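PDB 7RJJ: OmpA family protein from Klebsiella pneumoniae subsp. pneumoniae, which probably anchors the outer membrane to the cell wall, this periplasmic OmpA-like domain binding peptidoglycan and here holding a D-alanine ligand. Local coordinates for residues S11-D16 and R106-R111; G18-K23 and S64-E69; L44-G49 and A87-G92; K58-L63 and Y91-P96. One frame throughout, in Å; residues are numbered along the deposited sequence. Where two conformers were deposited one is given.

Contact 1 (S11-D16 and R106-R111). With DAL (D-alanine), chain C.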
loop_
_atom_site.group_PDB
_atom_site.type_symbol
_atom_site.label_atom_id
_atom_site.label_comp_id
_atom_site.label_asym_id
_atom_site.label_seq_id
_atom_site.Cartn_x
_atom_site.Cartn_y
_atom_site.Cartn_z
ATOM N N SER A 11 -5.611 6.084 1.121
ATOM C CA SER A 11 -4.286 5.713 1.684
ATOM C C SER A 11 -4.483 4.916 2.969
ATOM O O SER A 11 -5.462 5.138 3.678
ATOM C CB SER A 11 -3.473 6.952 1.968
ATOM O OG SER A 11 -2.155 6.599 2.360
HETATM N N MSE A 12 -3.528 4.036 3.287
HETATM C CA MSE A 12 -3.590 3.204 4.481
HETATM C C MSE A 12 -2.267 3.298 5.244
HETATM O O MSE A 12 -1.277 2.685 4.849
HETATM C CB MSE A 12 -3.880 1.743 4.104
HETATM C CG MSE A 12 -5.310 1.474 3.646
HETATM SE SE MSE A 12 -5.585 -0.437 3.236
HETATM C CE MSE A 12 -4.193 -0.719 1.895
ATOM N N SER A 13 -2.256 4.099 6.319
ATOM C CA SER A 13 -1.091 4.273 7.173
ATOM C C SER A 13 -1.095 3.157 8.227
ATOM O O SER A 13 -1.564 3.411 9.372
ATOM C CB SER A 13 -1.111 5.651 7.792
ATOM O OG SER A 13 -1.150 6.649 6.773
ATOM N N LEU A 14 -0.531 2.000 7.879
ATOM C CA LEU A 14 -0.601 0.761 8.707
ATOM C C LEU A 14 0.770 0.345 9.243
ATOM O O LEU A 14 0.899 -0.860 9.574
ATOM C CB LEU A 14 -1.106 -0.389 7.819
ATOM C CG LEU A 14 -2.337 -0.125 6.958
ATOM C CD1 LEU A 14 -2.629 -1.330 6.064
ATOM C CD2 LEU A 14 -3.542 0.218 7.804
ATOM N N PHE A 15 1.734 1.260 9.384
ATOM C CA PHE A 15 3.091 0.769 9.746
ATOM C C PHE A 15 3.829 1.642 10.763
ATOM O O PHE A 15 3.780 2.892 10.668
ATOM C CB PHE A 15 3.971 0.727 8.492
ATOM C CG PHE A 15 3.353 -0.031 7.352
ATOM C CD1 PHE A 15 3.417 -1.416 7.313
ATOM C CD2 PHE A 15 2.661 0.634 6.353
ATOM C CE1 PHE A 15 2.813 -2.119 6.286
ATOM C CE2 PHE A 15 2.053 -0.070 5.333
ATOM C CZ PHE A 15 2.140 -1.446 5.296
ATOM N N ASP A 16 4.508 0.951 11.695
ATOM C CA ASP A 16 5.400 1.584 12.696
ATOM C C ASP A 16 6.774 1.740 12.039
ATOM O O ASP A 16 7.020 1.067 10.990
ATOM C CB ASP A 16 5.506 0.763 13.986
ATOM C CG ASP A 16 4.225 0.740 14.846
ATOM O OD1 ASP A 16 3.477 1.732 14.894
ATOM O OD2 ASP A 16 3.954 -0.350 15.400
ATOM N N ARG A 106 4.752 11.812 10.281
ATOM C CA ARG A 106 5.614 10.692 9.827
ATOM C C ARG A 106 4.797 9.397 9.850
ATOM O O ARG A 106 4.977 8.589 8.932
ATOM C CB ARG A 106 6.891 10.597 10.668
ATOM C CG ARG A 106 7.824 11.793 10.516
ATOM C CD ARG A 106 9.160 11.620 11.220
ATOM N NE ARG A 106 9.059 11.591 12.673
ATOM C CZ ARG A 106 9.068 12.672 13.463
ATOM N NH1 ARG A 106 9.154 13.890 12.947
ATOM N NH2 ARG A 106 8.995 12.525 14.777
ATOM N N ALA A 107 3.904 9.229 10.829
ATOM C CA ALA A 107 3.099 7.982 10.876
ATOM C C ALA A 107 2.184 7.918 9.652
ATOM O O ALA A 107 1.988 6.799 9.121
ATOM C CB ALA A 107 2.314 7.884 12.158
ATOM N N LEU A 108 1.660 9.070 9.219
ATOM C CA LEU A 108 0.774 9.095 8.024
ATOM C C LEU A 108 1.574 8.723 6.770
ATOM O O LEU A 108 0.998 8.045 5.886
ATOM C CB LEU A 108 0.134 10.481 7.876
ATOM C CG LEU A 108 -1.060 10.765 8.787
ATOM C CD1 LEU A 108 -1.450 12.234 8.733
ATOM C CD2 LEU A 108 -2.253 9.889 8.437
ATOM N N ASN A 109 2.855 9.103 6.718
ATOM C CA ASN A 109 3.697 8.841 5.519
ATOM C C ASN A 109 4.037 7.347 5.400
ATOM O O ASN A 109 4.251 6.879 4.249
ATOM C CB ASN A 109 4.931 9.741 5.507
ATOM C CG ASN A 109 4.588 11.191 5.238
ATOM O OD1 ASN A 109 3.657 11.487 4.481
ATOM N ND2 ASN A 109 5.350 12.104 5.829
ATOM N N ARG A 110 4.140 6.638 6.525
ATOM C CA ARG A 110 4.407 5.175 6.510
ATOM C C ARG A 110 3.112 4.522 6.033
ATOM O O ARG A 110 2.258 4.213 6.882
ATOM C CB ARG A 110 4.840 4.711 7.907
ATOM C CG ARG A 110 6.073 5.430 8.432
ATOM C CD ARG A 110 6.604 4.835 9.726
ATOM N NE ARG A 110 5.714 4.967 10.877
ATOM C CZ ARG A 110 5.788 5.933 11.807
ATOM N NH1 ARG A 110 6.697 6.884 11.720
ATOM N NH2 ARG A 110 4.937 5.946 12.819
ATOM N N ARG A 111 2.985 4.288 4.723
ATOM C CA ARG A 111 1.663 3.837 4.248
ATOM C C ARG A 111 1.741 3.079 2.922
ATOM O O ARG A 111 2.825 2.988 2.313
ATOM C CB ARG A 111 0.841 5.106 4.022
ATOM C CG ARG A 111 1.285 5.880 2.789
ATOM C CD ARG A 111 0.747 7.293 2.725
ATOM N NE ARG A 111 0.926 7.856 1.391
ATOM C CZ ARG A 111 2.027 8.452 0.958
ATOM N NH1 ARG A 111 3.084 8.574 1.752
ATOM N NH2 ARG A 111 2.075 8.922 -0.277
HETATM N N DAL C . 11.723 5.892 7.287
HETATM C CA DAL C . 11.243 5.075 8.443
HETATM C CB DAL C . 12.286 4.055 8.818
HETATM C C DAL C . 9.901 4.416 8.095
HETATM O O DAL C . 9.469 3.478 8.763
HETATM O OXT DAL C . 9.203 4.814 7.158
HETATM O O HOH W 1 1.508 4.207 9.960
HETATM O O HOH W 2 3.051 3.924 13.748
#

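Contact 2 (G18-K23 and S64-E69). With DAL (D-alanine), chain C.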
loop_
_atom_site.group_PDB
_atom_site.type_symbol
_atom_site.label_atom_id
_atom_site.label_comp_id
_atom_site.label_asym_id
_atom_site.label_seq_id
_atom_site.Cartn_x
_atom_site.Cartn_y
_atom_site.Cartn_z
ATOM N N GLY A 18 10.357 1.586 10.609
ATOM C CA GLY A 18 11.232 0.493 10.131
ATOM C C GLY A 18 10.548 -0.858 10.032
ATOM O O GLY A 18 11.265 -1.844 9.753
ATOM N N LYS A 19 9.230 -0.911 10.232
ATOM C CA LYS A 19 8.468 -2.187 10.162
ATOM C C LYS A 19 7.676 -2.252 8.855
ATOM O O LYS A 19 7.285 -1.195 8.350
ATOM C CB LYS A 19 7.473 -2.308 11.323
ATOM C CG LYS A 19 8.075 -2.378 12.719
ATOM C CD LYS A 19 8.839 -3.650 12.988
ATOM C CE LYS A 19 9.386 -3.721 14.399
ATOM N NZ LYS A 19 8.303 -3.674 15.411
ATOM N N TRP A 20 7.448 -3.470 8.358
ATOM C CA TRP A 20 6.660 -3.701 7.123
ATOM C C TRP A 20 5.488 -4.622 7.464
ATOM O O TRP A 20 4.648 -4.841 6.585
ATOM C CB TRP A 20 7.538 -4.249 5.987
ATOM C CG TRP A 20 8.241 -5.536 6.293
ATOM C CD1 TRP A 20 7.777 -6.806 6.093
ATOM C CD2 TRP A 20 9.563 -5.676 6.840
ATOM N NE1 TRP A 20 8.708 -7.725 6.503
ATOM C CE2 TRP A 20 9.819 -7.062 6.952
ATOM C CE3 TRP A 20 10.546 -4.771 7.256
ATOM C CZ2 TRP A 20 11.022 -7.556 7.456
ATOM C CZ3 TRP A 20 11.732 -5.259 7.757
ATOM C CH2 TRP A 20 11.965 -6.635 7.856
ATOM N N VAL A 21 5.454 -5.142 8.694
ATOM C CA VAL A 21 4.312 -5.991 9.144
ATOM C C VAL A 21 3.111 -5.070 9.360
ATOM O O VAL A 21 3.325 -3.887 9.704
ATOM C CB VAL A 21 4.637 -6.782 10.424
ATOM C CG1 VAL A 21 5.650 -7.887 10.159
ATOM C CG2 VAL A 21 5.092 -5.865 11.552
ATOM N N LEU A 22 1.906 -5.590 9.125
ATOM C CA LEU A 22 0.674 -4.771 9.290
ATOM C C LEU A 22 0.416 -4.582 10.790
ATOM O O LEU A 22 0.049 -5.567 11.447
ATOM C CB LEU A 22 -0.462 -5.479 8.550
ATOM C CG LEU A 22 -0.245 -5.571 7.037
ATOM C CD1 LEU A 22 -1.196 -6.562 6.392
ATOM C CD2 LEU A 22 -0.369 -4.203 6.389
ATOM N N LYS A 23 0.631 -3.356 11.292
ATOM C CA LYS A 23 0.520 -3.038 12.747
ATOM C C LYS A 23 -0.861 -3.402 13.288
ATOM O O LYS A 23 -1.839 -3.500 12.546
ATOM C CB LYS A 23 0.768 -1.548 13.021
ATOM C CG LYS A 23 -0.366 -0.614 12.616
ATOM C CD LYS A 23 -0.147 0.851 12.975
ATOM C CE LYS A 23 -1.318 1.713 12.548
ATOM N NZ LYS A 23 -1.129 3.139 12.896
ATOM N N SER A 64 9.733 0.492 1.568
ATOM C CA SER A 64 8.463 0.853 0.887
ATOM C C SER A 64 7.953 -0.344 0.080
ATOM O O SER A 64 6.736 -0.585 0.052
ATOM C CB SER A 64 8.634 2.081 0.020
ATOM O OG SER A 64 9.386 1.809 -1.164
ATOM N N LEU A 65 8.866 -1.088 -0.529
ATOM C CA LEU A 65 8.456 -2.240 -1.366
ATOM C C LEU A 65 7.989 -3.382 -0.454
ATOM O O LEU A 65 6.986 -4.033 -0.804
ATOM C CB LEU A 65 9.647 -2.627 -2.244
ATOM C CG LEU A 65 9.338 -3.489 -3.457
ATOM C CD1 LEU A 65 8.347 -2.796 -4.397
ATOM C CD2 LEU A 65 10.633 -3.812 -4.173
ATOM N N LYS A 66 8.652 -3.590 0.691
ATOM C CA LYS A 66 8.212 -4.678 1.610
ATOM C C LYS A 66 6.810 -4.360 2.145
ATOM O O LYS A 66 6.029 -5.300 2.372
ATOM C CB LYS A 66 9.209 -4.907 2.752
ATOM C CG LYS A 66 10.545 -5.509 2.331
ATOM C CD LYS A 66 11.381 -6.015 3.488
ATOM C CE LYS A 66 12.625 -6.744 3.038
ATOM N NZ LYS A 66 13.420 -7.251 4.184
ATOM N N ARG A 67 6.483 -3.076 2.292
ATOM C CA ARG A 67 5.151 -2.682 2.816
ATOM C C ARG A 67 4.093 -3.012 1.766
ATOM O O ARG A 67 3.017 -3.482 2.150
ATOM C CB ARG A 67 5.140 -1.199 3.182
ATOM C CG ARG A 67 5.907 -0.912 4.467
ATOM C CD ARG A 67 6.101 0.557 4.771
ATOM N NE ARG A 67 6.614 0.644 6.136
ATOM C CZ ARG A 67 7.131 1.724 6.717
ATOM N NH1 ARG A 67 7.242 2.869 6.054
ATOM N NH2 ARG A 67 7.533 1.635 7.973
ATOM N N ALA A 68 4.400 -2.727 0.503
ATOM C CA ALA A 68 3.455 -3.044 -0.590
ATOM C C ALA A 68 3.287 -4.566 -0.638
ATOM O O ALA A 68 2.157 -5.020 -0.748
ATOM C CB ALA A 68 3.970 -2.492 -1.894
ATOM N N GLU A 69 4.367 -5.312 -0.413
ATOM C CA GLU A 69 4.273 -6.801 -0.436
ATOM C C GLU A 69 3.424 -7.310 0.743
ATOM O O GLU A 69 2.704 -8.297 0.538
ATOM C CB GLU A 69 5.663 -7.425 -0.441
ATOM C CG GLU A 69 6.410 -7.174 -1.737
ATOM C CD GLU A 69 7.865 -7.606 -1.715
ATOM O OE1 GLU A 69 8.371 -7.932 -0.624
ATOM O OE2 GLU A 69 8.495 -7.597 -2.786
HETATM N N DAL C . 11.723 5.892 7.287
HETATM C CA DAL C . 11.243 5.075 8.443
HETATM C CB DAL C . 12.286 4.055 8.818
HETATM C C DAL C . 9.901 4.416 8.095
HETATM O O DAL C . 9.469 3.478 8.763
HETATM O OXT DAL C . 9.203 4.814 7.158
#

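Contact 3 (L44-G49 and A87-G92)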
loop_
_atom_site.group_PDB
_atom_site.type_symbol
_atom_site.label_atom_id
_atom_site.label_comp_id
_atom_site.label_asym_id
_atom_site.label_seq_id
_atom_site.Cartn_x
_atom_site.Cartn_y
_atom_site.Cartn_z
ATOM N N LEU A 44 -6.048 -4.438 -12.782
ATOM C CA LEU A 44 -4.699 -4.520 -12.168
ATOM C C LEU A 44 -4.724 -3.742 -10.846
ATOM O O LEU A 44 -5.177 -2.567 -10.854
ATOM C CB LEU A 44 -3.644 -3.928 -13.103
ATOM C CG LEU A 44 -2.216 -3.932 -12.559
ATOM C CD1 LEU A 44 -1.681 -5.354 -12.440
ATOM C CD2 LEU A 44 -1.293 -3.090 -13.434
ATOM N N ILE A 45 -4.225 -4.361 -9.779
ATOM C CA ILE A 45 -4.173 -3.753 -8.417
ATOM C C ILE A 45 -2.744 -3.261 -8.235
ATOM O O ILE A 45 -1.851 -4.103 -7.991
ATOM C CB ILE A 45 -4.591 -4.757 -7.321
ATOM C CG1 ILE A 45 -5.921 -5.444 -7.643
ATOM C CG2 ILE A 45 -4.627 -4.092 -5.949
ATOM C CD1 ILE A 45 -6.215 -6.622 -6.760
ATOM N N VAL A 46 -2.525 -1.965 -8.429
ATOM C CA VAL A 46 -1.151 -1.434 -8.253
ATOM C C VAL A 46 -1.015 -1.076 -6.775
ATOM O O VAL A 46 -1.754 -0.197 -6.304
ATOM C CB VAL A 46 -0.852 -0.251 -9.191
ATOM C CG1 VAL A 46 0.490 0.403 -8.867
ATOM C CG2 VAL A 46 -0.925 -0.661 -10.651
ATOM N N VAL A 47 -0.114 -1.755 -6.079
ATOM C CA VAL A 47 0.077 -1.559 -4.616
ATOM C C VAL A 47 1.401 -0.813 -4.418
ATOM O O VAL A 47 2.453 -1.394 -4.722
ATOM C CB VAL A 47 0.056 -2.906 -3.868
ATOM C CG1 VAL A 47 0.044 -2.686 -2.362
ATOM C CG2 VAL A 47 -1.128 -3.762 -4.276
ATOM N N ALA A 48 1.331 0.441 -3.973
ATOM C CA ALA A 48 2.526 1.303 -3.835
ATOM C C ALA A 48 2.827 1.574 -2.363
ATOM O O ALA A 48 1.916 2.056 -1.630
ATOM C CB ALA A 48 2.320 2.588 -4.593
ATOM N N GLY A 49 4.048 1.234 -1.948
ATOM C CA GLY A 49 4.487 1.479 -0.562
ATOM C C GLY A 49 5.224 2.799 -0.437
ATOM O O GLY A 49 5.849 3.268 -1.432
ATOM N N ALA A 87 0.480 -5.762 -8.775
ATOM C CA ALA A 87 1.767 -5.202 -9.238
ATOM C C ALA A 87 2.271 -4.345 -8.078
ATOM O O ALA A 87 1.498 -3.447 -7.635
ATOM C CB ALA A 87 1.616 -4.437 -10.526
ATOM N N VAL A 88 3.442 -4.675 -7.519
ATOM C CA VAL A 88 3.902 -3.904 -6.326
ATOM C C VAL A 88 4.973 -2.898 -6.733
ATOM O O VAL A 88 5.853 -3.219 -7.540
ATOM C CB VAL A 88 4.325 -4.789 -5.132
ATOM C CG1 VAL A 88 3.164 -5.656 -4.643
ATOM C CG2 VAL A 88 5.540 -5.623 -5.393
ATOM N N GLN A 89 4.890 -1.724 -6.109
ATOM C CA GLN A 89 5.714 -0.536 -6.415
ATOM C C GLN A 89 6.216 0.081 -5.115
ATOM O O GLN A 89 5.525 -0.067 -4.104
ATOM C CB GLN A 89 4.813 0.470 -7.135
ATOM C CG GLN A 89 5.479 1.775 -7.524
ATOM C CD GLN A 89 4.498 2.711 -8.195
ATOM O OE1 GLN A 89 3.285 2.560 -8.085
ATOM N NE2 GLN A 89 5.018 3.722 -8.865
ATOM N N GLY A 90 7.398 0.685 -5.148
ATOM C CA GLY A 90 7.907 1.384 -3.957
ATOM C C GLY A 90 8.298 2.797 -4.326
ATOM O O GLY A 90 8.928 2.963 -5.365
ATOM N N TYR A 91 7.844 3.775 -3.552
ATOM C CA TYR A 91 8.229 5.194 -3.752
ATOM C C TYR A 91 9.244 5.626 -2.695
ATOM O O TYR A 91 9.692 6.787 -2.737
ATOM C CB TYR A 91 7.022 6.121 -3.649
ATOM C CG TYR A 91 6.175 6.178 -4.886
ATOM C CD1 TYR A 91 6.475 7.058 -5.909
ATOM C CD2 TYR A 91 5.076 5.355 -5.038
ATOM C CE1 TYR A 91 5.698 7.120 -7.053
ATOM C CE2 TYR A 91 4.293 5.407 -6.176
ATOM C CZ TYR A 91 4.594 6.306 -7.177
ATOM O OH TYR A 91 3.816 6.360 -8.299
ATOM N N GLY A 92 9.562 4.754 -1.736
ATOM C CA GLY A 92 10.504 5.179 -0.681
ATOM C C GLY A 92 9.953 6.387 0.057
ATOM O O GLY A 92 8.733 6.401 0.335
#

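Contact 4 (K58-L63 and Y91-P96). With DAL (D-alanine), chain C.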
loop_
_atom_site.group_PDB
_atom_site.type_symbol
_atom_site.label_atom_id
_atom_site.label_comp_id
_atom_site.label_asym_id
_atom_site.label_seq_id
_atom_site.Cartn_x
_atom_site.Cartn_y
_atom_site.Cartn_z
ATOM N N LYS A 58 17.960 4.701 0.150
ATOM C CA LYS A 58 17.996 3.330 -0.427
ATOM C C LYS A 58 17.284 2.367 0.532
ATOM O O LYS A 58 16.519 1.509 0.053
ATOM C CB LYS A 58 19.447 2.908 -0.691
ATOM C CG LYS A 58 19.629 1.627 -1.494
ATOM C CD LYS A 58 19.068 1.709 -2.903
ATOM C CE LYS A 58 19.363 0.479 -3.739
ATOM N NZ LYS A 58 20.818 0.295 -3.947
ATOM N N ALA A 59 17.529 2.505 1.837
ATOM C CA ALA A 59 16.872 1.618 2.827
ATOM C C ALA A 59 15.350 1.819 2.753
ATOM O O ALA A 59 14.604 0.810 2.731
ATOM C CB ALA A 59 17.410 1.894 4.211
ATOM N N ASN A 60 14.918 3.078 2.646
ATOM C CA ASN A 60 13.470 3.400 2.571
ATOM C C ASN A 60 12.889 2.829 1.273
ATOM O O ASN A 60 11.739 2.416 1.296
ATOM C CB ASN A 60 13.229 4.903 2.737
ATOM C CG ASN A 60 13.404 5.353 4.175
ATOM O OD1 ASN A 60 13.091 4.609 5.109
ATOM N ND2 ASN A 60 13.873 6.573 4.364
ATOM N N GLN A 61 13.669 2.778 0.189
ATOM C CA GLN A 61 13.109 2.197 -1.060
ATOM C C GLN A 61 12.730 0.734 -0.798
ATOM O O GLN A 61 11.570 0.348 -1.099
ATOM C CB GLN A 61 14.100 2.325 -2.216
ATOM C CG GLN A 61 13.614 1.668 -3.493
ATOM C CD GLN A 61 12.303 2.243 -3.971
ATOM O OE1 GLN A 61 12.000 3.415 -3.749
ATOM N NE2 GLN A 61 11.531 1.425 -4.670
ATOM N N LEU A 62 13.661 -0.054 -0.254
ATOM C CA LEU A 62 13.385 -1.490 0.033
ATOM C C LEU A 62 12.205 -1.594 1.005
ATOM O O LEU A 62 11.310 -2.420 0.758
ATOM C CB LEU A 62 14.634 -2.156 0.622
ATOM C CG LEU A 62 14.480 -3.633 1.002
ATOM C CD1 LEU A 62 14.160 -4.493 -0.212
ATOM C CD2 LEU A 62 15.736 -4.151 1.683
ATOM N N LEU A 63 12.233 -0.804 2.080
ATOM C CA LEU A 63 11.142 -0.824 3.089
ATOM C C LEU A 63 9.793 -0.536 2.421
ATOM O O LEU A 63 8.833 -1.269 2.723
ATOM C CB LEU A 63 11.436 0.223 4.166
ATOM C CG LEU A 63 10.340 0.409 5.212
ATOM C CD1 LEU A 63 9.969 -0.919 5.846
ATOM C CD2 LEU A 63 10.759 1.416 6.271
ATOM N N TYR A 91 7.844 3.775 -3.552
ATOM C CA TYR A 91 8.229 5.194 -3.752
ATOM C C TYR A 91 9.244 5.626 -2.695
ATOM O O TYR A 91 9.692 6.787 -2.737
ATOM C CB TYR A 91 7.022 6.121 -3.649
ATOM C CG TYR A 91 6.175 6.178 -4.886
ATOM C CD1 TYR A 91 6.475 7.058 -5.909
ATOM C CD2 TYR A 91 5.076 5.355 -5.038
ATOM C CE1 TYR A 91 5.698 7.120 -7.053
ATOM C CE2 TYR A 91 4.293 5.407 -6.176
ATOM C CZ TYR A 91 4.594 6.306 -7.177
ATOM O OH TYR A 91 3.816 6.360 -8.299
ATOM N N GLY A 92 9.562 4.754 -1.736
ATOM C CA GLY A 92 10.504 5.179 -0.681
ATOM C C GLY A 92 9.953 6.387 0.057
ATOM O O GLY A 92 8.733 6.401 0.335
ATOM N N GLU A 93 10.805 7.385 0.318
ATOM C CA GLU A 93 10.393 8.615 1.051
ATOM C C GLU A 93 10.034 9.735 0.066
ATOM O O GLU A 93 9.745 10.858 0.528
ATOM C CB GLU A 93 11.568 9.098 1.906
ATOM C CG GLU A 93 12.758 9.540 1.063
ATOM C CD GLU A 93 14.079 9.703 1.790
ATOM O OE1 GLU A 93 14.305 9.004 2.804
ATOM O OE2 GLU A 93 14.877 10.546 1.345
ATOM N N SER A 94 10.020 9.433 -1.228
ATOM C CA SER A 94 9.863 10.487 -2.263
ATOM C C SER A 94 8.494 11.186 -2.275
ATOM O O SER A 94 8.497 12.352 -2.713
ATOM C CB SER A 94 10.172 9.919 -3.627
ATOM O OG SER A 94 9.239 8.913 -3.977
ATOM N N ARG A 95 7.389 10.566 -1.818
ATOM C CA ARG A 95 6.069 11.271 -1.967
ATOM C C ARG A 95 5.236 11.316 -0.694
ATOM O O ARG A 95 4.156 10.731 -0.621
ATOM C CB ARG A 95 5.231 10.630 -3.067
ATOM C CG ARG A 95 5.868 10.804 -4.427
ATOM C CD ARG A 95 4.889 10.512 -5.514
ATOM N NE ARG A 95 5.599 10.632 -6.760
ATOM C CZ ARG A 95 5.074 10.379 -7.936
ATOM N NH1 ARG A 95 3.813 9.979 -8.028
ATOM N NH2 ARG A 95 5.822 10.513 -9.016
ATOM N N PRO A 96 5.657 12.120 0.300
ATOM C CA PRO A 96 4.894 12.263 1.537
ATOM C C PRO A 96 3.497 12.880 1.314
ATOM O O PRO A 96 3.315 13.630 0.344
ATOM C CB PRO A 96 5.777 13.201 2.379
ATOM C CG PRO A 96 6.609 13.963 1.358
ATOM C CD PRO A 96 6.869 12.955 0.264
HETATM N N DAL C . 11.723 5.892 7.287
HETATM C CA DAL C . 11.243 5.075 8.443
HETATM C CB DAL C . 12.286 4.055 8.818
HETATM C C DAL C . 9.901 4.416 8.095
HETATM O O DAL C . 9.469 3.478 8.763
HETATM O OXT DAL C . 9.203 4.814 7.158
#

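Contact 1 (S11-D16 and R106-R111)
Two side chains, Ser-13 and Arg-110, draw the loop 11-16 against the C-terminal end of helix 103-109. On the packed side, the hydroxyl of Ser-13, set beside its own backbone N (chi1 -57°), bonds an in-plane lone pair of the Leu-108 carbonyl, OG to O 2.7 Å. Ser-13, the centre of an inverse gamma turn, also makes a CA-H...O contact with Arg-110 O, 3.4 Å from its CA. That same oxygen lies at the edge of the Phe-15 ring, 3.6 Å from CD2. Arg-110, the first residue to leave the helical conformation, bends its chain at chi3 (-66°), and its NE donates to Phe-15 O at 2.8 Å. This bond is fairly straight (163°) and lies in the guanidinium plane, although NE sits above the plane of the carbonyl. Arg-110 CD lies 3.3 Å from O of the bound D-alanine, while its NH1 forms a salt bridge with Asp-52. Ser-11 OG packs 3.0 Å from Arg-111 CD; Glu-113 takes a salt bridge from Arg-111 and a weak bond from Ser-11 OG.

The looser side is mediated by water. Water 2 donates to Asp-16 OD1 and accepts from Arg-110 NH2, bridging two charged groups that do not touch directly; water 1 joins Phe-15 N to Ala-107 O.

On the protein side, Met-12, a selenomethionine, packs against helices 27-38 and 57-77 and strand 112-117, while Phe-15 lies against Val-112 and Arg-67.

Contact 2 (G18-K23 and S64-E69)
Hydrogen bonds from one buried arginine form the inner half of this contact. Arg-67, extended from CG to NE, reaches out from helix 57-77 and grips the carbonyl of Lys-19 side-on, NE to O 3.0 Å and NH2 to O 2.9 Å. Both donors lie in the carbonyl plane, and the oxygen is close to the guanidinium plane, so the paired bonds, with His-50 O taking a further bond from NH1, fix the rotation of the group. This leaves its terminal nitrogens directed at the carboxylate of D-alanine: NH1 reaches OXT at 3.0 Å and NH2 reaches O at 2.8 Å. Gly-18 N donates to the same ligand O, also at 2.8 Å and nearly straight (162°). The negative charge of the ligand carboxylate is thus probably balanced by the guanidinium, and the Lys-19 carbonyl acts as a second-shell clamp on the arginine.

Aromatic and aliphatic contacts make up the outer half, on the surface. Trp-20 holds CG in the crowded position between its backbone N and carbonyl carbon (chi1 58°), which lays the indole alongside the extended chain of Lys-66. Lys-66 CD makes a CH-pi contact over one ring face, 3.9 Å from the centroid of the six-membered ring of Trp-20, and NZ adds a cation-pi interaction over that face.

The loop 18-23 thus lies along helix 57-77, with Trp-20 also touching Leu-63; Leu-22 touches Val-71 and Trp-74 of that helix and Leu-30 of helix 27-38.

Contact 3 (L44-G49 and A87-G92)
Ala-87, Gln-89 and Gly-49 bury the most surface where strands 43-49 and 86-90 run side by side in parallel, their axes 4.5 Å apart and inclined by 23°. Ala-87 is held through both backbone polar atoms. Its N donates to Ile-45 O at 3.0 Å from above the carbonyl plane, while its O accepts from Val-47 N at 2.8 Å, nearly along the C=O axis and almost straight (171°). The Ala-87 methyl meets Leu-44 CD1 at 3.9 Å.

Gln-89 repeats the pattern two residues on, its N bonding to Val-47 O and its O receiving Gly-49 N. Fully extended, with CG anti to the backbone N (chi1 179°), its side chain crosses that of Val-46 obliquely. OE1 comes to rest 3.6 Å from both Val-46 CG1 and Ala-48 CB, on the sheet face shared by Val-46, Ala-48, Ala-87 and Gln-89.

Gly-49 closes the pairing. Besides donating to Gln-89, it offers O to Tyr-91 N at 3.0 Å, again close to the carbonyl axis. Tyr-91 then presents its ring edge to Ala-48, CE2 to CB 3.8 Å, and its ring is parallel to that of His-50.

On the other face, Val-47 and Val-88 pack against Ala-68 of helix 57-77, the helix that connects the two strands, and strand 112-117 pairs with the far edge of strand 43-49. Parallel neighbours joined through a covering helix form the beta-alpha-beta unit of the OmpA-like peptidoglycan-binding domain.

Contact 4 (K58-L63 and Y91-P96)
With CG anti to its carbonyl carbon (chi1 -74°), Asn-60 points from helix 57-77 toward the loop, while Glu-93 places CG in the crowded position between backbone N and carbonyl carbon (chi1 65°) and then extends. The two side chains cross at about a right angle. Asn-60 ND2 donates to the anti lone pair of Glu-93 OE1 at 2.9 Å, the acceptor lying near the amide plane although amide and carboxylate planes are turned 51° apart. Val-54 O also accepts from this ND2, so two partners orient the amide and direct OD1 to the amino nitrogen of D-alanine, which donates to it, N to OD1 2.9 Å.

One residue along the helix, Gln-61 bends at chi2, bringing OE1 to 3.4 Å from Gly-92 N without a bond, its angle being poor; Gln-61 NE2 instead bonds Gly-90 O. Gly-92, at positive phi and with no side chain to crowd Gln-61 OE1, passes close to the helix, its CA 3.6 Å from Asn-60 O. The loop is shaped by a type II' turn from Tyr-91 to Ser-94, where Tyr-91 O accepts hydrogen bonds from both N and OG of Ser-94.

The Leu-63 CD2 methyl packs against the ligand carboxylate, 3.5 Å from its O. Glu-93 is thus a second-shell residue behind Asn-60 in the D-alanine pocket of this peptidoglycan-binding domain.

From the N terminus, the loop after strand 7-8 supplies 11-16 and then 18-23. Contact 1 closes the longest loop, reaching 106-111 at the end of helix 103-109, and encloses the other three. Contact 2 joins 18-23 to the middle of helix 57-77; it crosses contact 3, which pairs strands 43-49 and 86-90 on either side of that helix in sequence, and also contact 4, which ties the helix's first turns to 91-96. Contacts 3 and 4 share Tyr-91 and Gly-92, so the edge strand runs directly into the loop that backs Asn-60 of the pocket. Contacts 1, 2 and 4 converge on D-alanine, while contact 3 belongs to the sheet that helix 57-77 covers.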